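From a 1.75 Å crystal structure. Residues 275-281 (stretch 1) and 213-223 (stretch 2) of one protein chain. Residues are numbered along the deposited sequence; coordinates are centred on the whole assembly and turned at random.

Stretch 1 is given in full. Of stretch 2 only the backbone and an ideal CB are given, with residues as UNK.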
# COMPACT_ATOMS: atom_id res chain seq x y z
N PRO A 275 9.55 29.59 -8.28
CA PRO A 275 10.42 29.27 -7.14
C PRO A 275 10.11 27.85 -6.65
O PRO A 275 9.08 27.27 -7.03
CB PRO A 275 10.01 30.30 -6.08
CG PRO A 275 9.36 31.41 -6.87
CD PRO A 275 8.61 30.67 -7.95
N LEU A 276 10.99 27.29 -5.84
CA LEU A 276 10.73 25.98 -5.26
C LEU A 276 9.52 26.23 -4.37
O LEU A 276 9.42 27.30 -3.77
CB LEU A 276 11.93 25.52 -4.43
CG LEU A 276 13.15 25.11 -5.24
CD1 LEU A 276 14.37 25.00 -4.34
CD2 LEU A 276 12.88 23.78 -5.93
N TYR A 277 8.61 25.27 -4.29
CA TYR A 277 7.39 25.44 -3.49
C TYR A 277 7.44 24.71 -2.15
O TYR A 277 7.74 23.52 -2.09
CB TYR A 277 6.18 24.97 -4.30
CG TYR A 277 4.86 25.25 -3.63
CD1 TYR A 277 4.43 26.56 -3.39
CD2 TYR A 277 4.02 24.21 -3.22
CE1 TYR A 277 3.22 26.83 -2.78
CE2 TYR A 277 2.80 24.46 -2.60
CZ TYR A 277 2.41 25.77 -2.38
OH TYR A 277 1.21 26.03 -1.76
N THR A 278 7.11 25.42 -1.08
CA THR A 278 7.12 24.83 0.26
C THR A 278 5.77 24.95 0.97
O THR A 278 5.66 24.65 2.16
CB THR A 278 8.21 25.48 1.14
OG1 THR A 278 7.97 26.89 1.24
CG2 THR A 278 9.59 25.24 0.53
N GLY A 279 4.75 25.39 0.24
CA GLY A 279 3.42 25.53 0.82
C GLY A 279 2.66 24.22 0.81
O GLY A 279 3.23 23.16 0.55
N THR A 280 1.35 24.29 1.07
CA THR A 280 0.52 23.09 1.11
C THR A 280 -0.73 23.15 0.23
O THR A 280 -1.69 22.41 0.45
CB THR A 280 0.10 22.76 2.56
OG1 THR A 280 -0.49 23.93 3.16
CG2 THR A 280 1.31 22.33 3.38
N LYS A 281 -0.73 24.03 -0.76
CA LYS A 281 -1.87 24.14 -1.66
C LYS A 281 -1.65 23.22 -2.87
O LYS A 281 -0.56 22.66 -3.03
CB LYS A 281 -2.04 25.59 -2.13
CG LYS A 281 -2.57 26.52 -1.04
CD LYS A 281 -2.68 27.96 -1.53
CE LYS A 281 -3.50 28.06 -2.82
NZ LYS A 281 -4.89 27.56 -2.64
N UNK A 213 18.76 17.27 -7.97
CA UNK A 213 19.64 18.18 -7.25
C UNK A 213 19.01 19.51 -6.85
O UNK A 213 19.36 20.08 -5.81
CB UNK A 213 20.88 18.46 -8.11
N UNK A 214 18.10 20.01 -7.67
CA UNK A 214 17.43 21.27 -7.36
C UNK A 214 15.98 21.00 -6.96
O UNK A 214 15.53 21.42 -5.89
CB UNK A 214 17.49 22.22 -8.55
N UNK A 215 15.25 20.29 -7.82
CA UNK A 215 13.86 19.99 -7.55
C UNK A 215 13.62 19.19 -6.28
O UNK A 215 12.54 19.23 -5.69
CB UNK A 215 13.27 19.23 -8.74
N UNK A 216 14.63 18.44 -5.84
CA UNK A 216 14.47 17.66 -4.63
C UNK A 216 15.14 18.31 -3.43
O UNK A 216 15.20 17.71 -2.36
CB UNK A 216 15.03 16.25 -4.84
N UNK A 217 15.63 19.54 -3.60
CA UNK A 217 16.35 20.23 -2.53
C UNK A 217 15.55 20.70 -1.32
O UNK A 217 16.15 21.12 -0.33
CB UNK A 217 17.04 21.45 -3.13
N UNK A 218 14.23 20.66 -1.38
CA UNK A 218 13.45 21.07 -0.22
C UNK A 218 12.15 20.27 -0.14
O UNK A 218 11.99 19.26 -0.83
CB UNK A 218 13.15 22.57 -0.28
N UNK A 219 11.24 20.71 0.72
CA UNK A 219 9.96 20.02 0.90
C UNK A 219 9.00 20.98 1.59
O UNK A 219 9.33 22.15 1.81
CB UNK A 219 10.13 18.73 1.71
N UNK A 220 7.82 20.49 1.94
CA UNK A 220 6.85 21.32 2.64
C UNK A 220 7.52 21.86 3.90
O UNK A 220 8.16 21.12 4.64
CB UNK A 220 5.58 20.53 2.98
N UNK A 221 7.36 23.16 4.13
CA UNK A 221 7.94 23.77 5.31
C UNK A 221 9.37 24.25 5.14
O UNK A 221 9.93 24.88 6.04
CB UNK A 221 7.88 22.77 6.47
N UNK A 222 9.96 23.96 3.98
CA UNK A 222 11.33 24.39 3.73
C UNK A 222 12.38 23.49 4.35
O UNK A 222 12.06 22.46 4.94
CB UNK A 222 11.52 25.82 4.25
N UNK A 223 13.64 23.90 4.24
CA UNK A 223 14.71 23.09 4.79
C UNK A 223 15.09 21.99 3.82
O UNK A 223 14.63 21.98 2.67
CB UNK A 223 14.30 22.50 6.14

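Position 213 lies out of reach of stretch 1, whose atoms set no requirement there, and many side chains would serve. It is Thr 213, its hydroxyl hydrogen-bonded elsewhere in the structure.

At position 214 the CA-to-CB bond runs sideways, and nothing of stretch 1 comes within 5.5 Å of the ideal CB. A short side chain would leave Leu 276 untouched, whereas a long apolar or aromatic one could reach its methyl groups. The residue is Tyr 214. With chi1 in t, its ring comes back to Leu 276: CD1 of Leu 276 sits over one face, 4.2 Å from the ring centroid in a CH-pi contact, while CD2 of Leu 276 lies 3.7 Å from CE2 of Tyr 214.

Positions 215 and 216 are the middle of a type I turn that begins at 214, and both CB directions lead away from stretch 1. Their backbone angles are open to most residues, so glycine is not demanded; both are nevertheless glycine. CA of Gly 215 lies 4.2 Å from CD2 of Leu 276, and Gly 216 makes no contact.

Position 217 closes that turn, its N donating to O of residue 214 at 3.0 Å. The ideal CB points sideways, 4.6 Å from CD1 of Leu 276, so a small side chain suits, either apolar or able to bond back to the turn. Ser 217 takes the second course: in the p rotamer its OG donates to O of Tyr 214 at 2.6 Å, and the same OG packs 3.3 Å from CD1 of Leu 276.

At position 218 the CB points toward stretch 1, with CG2 of Thr 278 at 4.5 Å and CD1 of Leu 276 at 4.9 Å from the ideal CB. Two methyl groups so near favour a compact, branched side chain such as valine or threonine. The residue is Thr 218, whose CG2 meets CB of Leu 276 at 4.0 Å and whose OG1 donates to O of residue 223 at 2.7 Å, tying the loop together.

Position 219 directs its CB away, leaving room for a long or polar group. Glu 219 uses it, with OE1 hydrogen-bonded elsewhere in the structure, while its backbone O lies 3.4 Å from CG2 of Thr 278.

Although the CB at 220 points away, the ideal CB lies 4.2 Å from O of Thr 278, 4.3 Å from O of Gly 279 and 4.7 Å from CG2 of Thr 280, so a modest apolar side chain fits. Val 220 reaches CG2 of Thr 280 with its CG1 at 3.7 Å, and its CG2 lies 3.6 Å from O of Gly 279.

Positions 221, 222 and 223 all have positive phi, and a CB on each would be jammed against the preceding carbonyl; all are glycine. Gly 221 supplies the one hydrogen bond between the stretches, its N donating almost straight to O of Thr 278 at 3.0 Å. N of Gly 222 closes the type II turn onto O of Glu 219 at 2.9 Å and approaches CB of Thr 278 at 3.7 Å. Gly 223 does not touch stretch 1.

Stretch 2 (213-223) TYGGSTEVGGG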
# COMPACT_ATOMS: atom_id res chain seq x y z
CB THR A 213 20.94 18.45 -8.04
OG1 THR A 213 20.62 19.11 -9.27
CG2 THR A 213 21.64 17.14 -8.34
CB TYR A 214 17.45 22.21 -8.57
CG TYR A 214 16.95 23.60 -8.25
CD1 TYR A 214 17.74 24.48 -7.51
CD2 TYR A 214 15.68 24.02 -8.65
CE1 TYR A 214 17.27 25.76 -7.18
CE2 TYR A 214 15.21 25.30 -8.33
CZ TYR A 214 16.01 26.16 -7.60
OH TYR A 214 15.55 27.42 -7.29
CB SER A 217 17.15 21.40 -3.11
OG SER A 217 16.31 22.43 -3.59
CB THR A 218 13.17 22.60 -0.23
OG1 THR A 218 12.68 23.01 1.06
CG2 THR A 218 12.16 22.97 -1.30
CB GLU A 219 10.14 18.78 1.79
CG GLU A 219 10.73 19.10 3.18
CD GLU A 219 11.00 17.86 4.02
OE1 GLU A 219 11.17 16.76 3.44
OE2 GLU A 219 11.07 17.99 5.26
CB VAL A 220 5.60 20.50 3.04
CG1 VAL A 220 4.75 21.29 4.05
CG2 VAL A 220 4.78 20.18 1.81
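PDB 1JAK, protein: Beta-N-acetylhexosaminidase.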